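Local coordinates for protein ATP-dependent DNA helicase uvsW (Enterobacteria phage T4, PDB 2OCA) that couples ATP hydrolysis to 3'-5' unwinding of duplex DNA and drives branch migration of Holliday junctions in recombination-dependent repair of phage T4 DNA, at residues W335-A340 with D365-E370; V352-V357 with V374-G379. The protein carries 1 engineered substitution. All blocks are in the same frame, centred on the assembly; numbering follows the deposited sequence.

Interaction 1: residues W335-A340 with D365-E370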
# COMPACT_ATOMS: atom_id res chain seq x y z
N TRP A 335 12.26 21.93 -13.09
CA TRP A 335 11.47 20.79 -12.65
C TRP A 335 11.95 20.30 -11.27
O TRP A 335 11.13 20.05 -10.39
CB TRP A 335 11.59 19.64 -13.65
CG TRP A 335 10.66 18.50 -13.33
CD1 TRP A 335 9.35 18.37 -13.73
CD2 TRP A 335 10.92 17.39 -12.46
NE1 TRP A 335 8.79 17.25 -13.16
CE2 TRP A 335 9.73 16.63 -12.37
CE3 TRP A 335 12.05 16.96 -11.74
CZ2 TRP A 335 9.63 15.47 -11.60
CZ3 TRP A 335 11.95 15.81 -10.97
CH2 TRP A 335 10.74 15.08 -10.91
N ILE A 336 13.26 20.17 -11.10
CA ILE A 336 13.84 19.71 -9.84
C ILE A 336 13.55 20.69 -8.71
O ILE A 336 13.17 20.28 -7.62
CB ILE A 336 15.38 19.51 -9.97
CG1 ILE A 336 15.68 18.40 -10.97
CG2 ILE A 336 15.98 19.14 -8.61
CD1 ILE A 336 17.16 18.19 -11.24
N ALA A 337 13.74 21.97 -8.98
CA ALA A 337 13.47 23.00 -7.97
C ALA A 337 12.03 22.81 -7.48
O ALA A 337 11.79 22.72 -6.27
CB ALA A 337 13.66 24.38 -8.58
N LYS A 338 11.09 22.75 -8.43
CA LYS A 338 9.67 22.57 -8.14
C LYS A 338 9.44 21.34 -7.26
O LYS A 338 8.70 21.40 -6.28
CB LYS A 338 8.88 22.41 -9.43
CG LYS A 338 8.88 23.64 -10.32
CD LYS A 338 8.13 24.79 -9.67
CE LYS A 338 8.02 26.00 -10.59
NZ LYS A 338 8.89 27.15 -10.16
N LEU A 339 10.06 20.23 -7.64
CA LEU A 339 9.91 19.01 -6.87
C LEU A 339 10.35 19.30 -5.44
O LEU A 339 9.65 18.96 -4.49
CB LEU A 339 10.78 17.89 -7.45
CG LEU A 339 10.87 16.67 -6.54
CD1 LEU A 339 9.54 15.96 -6.52
CD2 LEU A 339 11.97 15.74 -7.02
N ALA A 340 11.51 19.95 -5.29
CA ALA A 340 12.03 20.27 -3.97
C ALA A 340 11.05 21.12 -3.18
O ALA A 340 10.70 20.79 -2.05
CB ALA A 340 13.36 20.99 -4.08
N ASP A 365 19.42 28.76 -6.97
CA ASP A 365 18.86 30.06 -7.31
C ASP A 365 17.42 30.04 -7.79
O ASP A 365 16.70 31.03 -7.65
CB ASP A 365 19.72 30.75 -8.38
CG ASP A 365 20.98 31.36 -7.80
OD1 ASP A 365 20.92 31.87 -6.67
OD2 ASP A 365 22.02 31.33 -8.50
N LEU A 366 16.99 28.93 -8.38
CA LEU A 366 15.61 28.83 -8.84
C LEU A 366 14.71 28.71 -7.63
O LEU A 366 13.68 29.38 -7.53
CB LEU A 366 15.43 27.62 -9.75
CG LEU A 366 15.92 27.80 -11.19
CD1 LEU A 366 15.93 26.47 -11.90
CD2 LEU A 366 15.03 28.80 -11.90
N ILE A 367 15.11 27.85 -6.70
CA ILE A 367 14.36 27.66 -5.48
C ILE A 367 14.25 28.98 -4.73
O ILE A 367 13.15 29.49 -4.52
CB ILE A 367 15.04 26.63 -4.55
CG1 ILE A 367 15.04 25.25 -5.23
CG2 ILE A 367 14.32 26.59 -3.21
CD1 ILE A 367 15.66 24.14 -4.38
N LYS A 368 15.39 29.55 -4.35
CA LYS A 368 15.43 30.81 -3.61
C LYS A 368 14.53 31.90 -4.19
O LYS A 368 13.95 32.68 -3.45
CB LYS A 368 16.86 31.33 -3.53
CG LYS A 368 17.06 32.40 -2.47
CD LYS A 368 16.96 31.81 -1.07
CE LYS A 368 17.36 32.82 0.00
NZ LYS A 368 17.50 32.19 1.35
N ASN A 369 14.43 31.95 -5.51
CA ASN A 369 13.60 32.95 -6.16
C ASN A 369 12.12 32.58 -6.03
O ASN A 369 11.29 33.04 -6.81
CB ASN A 369 13.98 33.06 -7.64
CG ASN A 369 13.37 34.27 -8.33
OD1 ASN A 369 13.58 35.41 -7.90
ND2 ASN A 369 12.62 34.03 -9.40
N GLU A 370 11.80 31.74 -5.04
CA GLU A 370 10.43 31.29 -4.83
C GLU A 370 10.21 30.65 -3.46
O GLU A 370 9.09 30.31 -3.10
CB GLU A 370 10.04 30.27 -5.90
CG GLU A 370 9.16 30.80 -7.00
CD GLU A 370 8.78 29.70 -7.99
OE1 GLU A 370 8.42 28.59 -7.53
OE2 GLU A 370 8.85 29.94 -9.21
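Ala-337 on helix 330-344 meets Leu-366 and Ile-367 at the C-terminal end of helix 357-368, in the C-terminal RecA-like helicase domain. CB of Ala-337 lies 3.7 Å from CG1 of Ile-367 and 3.9 Å from CB of Leu-366, so a single methyl touches both. With alanine on one side the backbones come close, the CA atoms of Ala-337 and Ile-367 being 5.4 Å apart. Ile-367 holds CG1 beside its backbone N (chi1 -65°) and extends beyond it, which carries CD1 to 3.9 Å from CB of Ala-340, about one turn farther along helix 330-344. Leu-366 also leans on Asn-333 and Lys-334 of that helix. Trp-335 points away and the end of Ile-336 leads away; both touch Leu-454 of strand 450-457, so helix 330-344 packs on the sheet with helix 357-368 beside it. On the exposed side Lys-338 and Glu-370, just past the helix end, form a salt bridge. Lys-338 starts away, but bends at chi2 and chi4 bring its amine back. The side chains cross at about a right angle, and NZ of Lys-338 meets OE2 of Glu-370 on its syn side at 2.9 Å, 18° out of the carboxylate plane, and, weakly, OE1 of Glu-370 at 3.0 Å.

Interaction 2: residues V352-V357 with V374-G379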
# COMPACT_ATOMS: atom_id res chain seq x y z
N VAL A 352 18.91 18.05 -2.06
CA VAL A 352 19.06 17.96 -3.51
C VAL A 352 20.53 17.70 -3.80
O VAL A 352 21.39 18.55 -3.58
CB VAL A 352 18.61 19.25 -4.20
CG1 VAL A 352 18.87 19.15 -5.70
CG2 VAL A 352 17.14 19.48 -3.95
N MET A 353 20.83 16.50 -4.28
CA MET A 353 22.20 16.12 -4.57
C MET A 353 22.63 16.54 -5.95
O MET A 353 21.94 16.30 -6.93
CB MET A 353 22.38 14.61 -4.45
CG MET A 353 21.95 14.02 -3.12
SD MET A 353 22.87 14.71 -1.74
CE MET A 353 21.84 16.16 -1.35
N PHE A 354 23.80 17.17 -6.02
CA PHE A 354 24.35 17.58 -7.30
C PHE A 354 25.85 17.27 -7.30
O PHE A 354 26.45 17.07 -6.24
CB PHE A 354 24.13 19.07 -7.55
CG PHE A 354 24.92 19.95 -6.65
CD1 PHE A 354 24.32 20.56 -5.55
CD2 PHE A 354 26.28 20.17 -6.88
CE1 PHE A 354 25.06 21.37 -4.70
CE2 PHE A 354 27.03 20.98 -6.04
CZ PHE A 354 26.42 21.59 -4.94
N LYS A 355 26.43 17.24 -8.48
CA LYS A 355 27.85 16.97 -8.62
C LYS A 355 28.63 18.24 -8.96
O LYS A 355 29.54 18.63 -8.23
CB LYS A 355 28.07 15.91 -9.70
CG LYS A 355 29.52 15.59 -9.96
CD LYS A 355 29.66 14.67 -11.16
CE LYS A 355 31.12 14.38 -11.46
NZ LYS A 355 31.28 13.52 -12.67
N HIS A 356 28.25 18.91 -10.05
CA HIS A 356 28.94 20.13 -10.46
C HIS A 356 28.32 21.40 -9.89
O HIS A 356 27.11 21.60 -9.96
CB HIS A 356 29.00 20.22 -11.99
CG HIS A 356 29.76 19.09 -12.63
ND1 HIS A 356 29.14 17.97 -13.14
CD2 HIS A 356 31.08 18.90 -12.79
CE1 HIS A 356 30.06 17.14 -13.60
NE2 HIS A 356 31.24 17.68 -13.40
N VAL A 357 29.17 22.26 -9.33
CA VAL A 357 28.74 23.50 -8.71
C VAL A 357 27.88 24.42 -9.57
O VAL A 357 26.96 25.06 -9.06
CB VAL A 357 29.96 24.28 -8.20
CG1 VAL A 357 29.55 25.66 -7.71
CG2 VAL A 357 30.60 23.51 -7.07
N VAL A 374 16.09 27.75 2.14
CA VAL A 374 16.94 27.00 1.22
C VAL A 374 18.40 27.30 1.54
O VAL A 374 18.77 28.45 1.75
CB VAL A 374 16.70 27.40 -0.25
CG1 VAL A 374 16.96 26.21 -1.16
CG2 VAL A 374 15.29 27.93 -0.43
N TYR A 375 19.22 26.26 1.57
CA TYR A 375 20.63 26.43 1.88
C TYR A 375 21.52 25.69 0.90
O TYR A 375 21.27 24.53 0.57
CB TYR A 375 20.90 25.92 3.30
CG TYR A 375 20.00 26.55 4.34
CD1 TYR A 375 20.25 27.84 4.82
CD2 TYR A 375 18.87 25.88 4.80
CE1 TYR A 375 19.39 28.45 5.72
CE2 TYR A 375 18.00 26.48 5.71
CZ TYR A 375 18.26 27.77 6.16
OH TYR A 375 17.39 28.37 7.03
N TYR A 376 22.56 26.37 0.43
CA TYR A 376 23.52 25.77 -0.49
C TYR A 376 24.63 25.21 0.38
O TYR A 376 25.07 25.87 1.31
CB TYR A 376 24.09 26.82 -1.44
CG TYR A 376 25.18 26.29 -2.34
CD1 TYR A 376 24.89 25.52 -3.46
CD2 TYR A 376 26.52 26.58 -2.07
CE1 TYR A 376 25.90 25.05 -4.30
CE2 TYR A 376 27.54 26.11 -2.90
CZ TYR A 376 27.23 25.35 -4.01
OH TYR A 376 28.24 24.92 -4.84
N VAL A 377 25.08 24.00 0.10
CA VAL A 377 26.13 23.42 0.92
C VAL A 377 27.20 22.66 0.15
O VAL A 377 26.91 21.70 -0.57
CB VAL A 377 25.54 22.48 1.98
CG1 VAL A 377 26.65 21.84 2.80
CG2 VAL A 377 24.60 23.26 2.89
N SER A 378 28.43 23.11 0.31
CA SER A 378 29.60 22.50 -0.31
C SER A 378 30.81 23.36 0.00
O SER A 378 31.96 22.90 -0.05
CB SER A 378 29.41 22.38 -1.82
OG SER A 378 30.52 21.68 -2.38
N GLY A 379 30.53 24.62 0.32
CA GLY A 379 31.57 25.58 0.65
C GLY A 379 31.63 25.76 2.16
O GLY A 379 30.86 25.10 2.89
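An aromatic pair, Phe-354 with Tyr-376, bridges two strands of the parallel sheet in the C-terminal RecA-like domain that are not direct neighbours. Strand 400-404 runs between them, and the chain passes from strand 349-354 to the outermost strand 374-377 through helix 357-368, a beta-alpha-beta crossover. No hydrogen bond joins the two segments; Val-352 and Phe-354 bond instead through their backbones to strand 400-404. The side chains reach across at the sheet's C-terminal end, on the face lined by the crossover helix. The rings meet rim to rim, neither over the face of the other, with planes only 9° apart and centroids 5.7 Å apart. The nearest carbons are CZ of Phe-354 and CE1 of Tyr-376, at 3.6 Å. Tyr-376 gets there with CG anti to its backbone N (chi1 175°). CZ of Phe-354 also comes within 4.4 Å of CB of Ser-378. Lys-361 and Phe-364 of helix 357-368 touch Tyr-376, and Val-402 and Ser-404 touch Phe-354, setting the pair between helix and sheet. Beyond the ring, the Tyr-376 hydroxyl lies against the branched end of Val-357 in the first turn of the crossover helix: OH of Tyr-376 lies 3.2 Å from CG1 and 3.5 Å from CG2 of Val-357.

How the interactions relate
Interactions 1 and 2 have centres about 13 Å apart in the C-terminal helicase domain, and their segments alternate along the chain: 335-340, 352-357, 365-370, 374-379. They thus follow one continuous run of helix 330-344, strand 349-354, helix 357-368 and strand 374-377. Interaction 1 joins the two helices over the parallel sheet; interaction 2 joins strands 349-354 and 374-377 across strand 400-404. The layers touch directly: Ile-336 and Ala-340 rest on Val-352, and Ile-367 packs against Val-374. Helix 357-368 serves both contacts, its first turn in interaction 2 and its last in interaction 1. Both lie toward the sheet edge formed by strand 374-377, away from the predicted ATP-binding and DEAH-box residues.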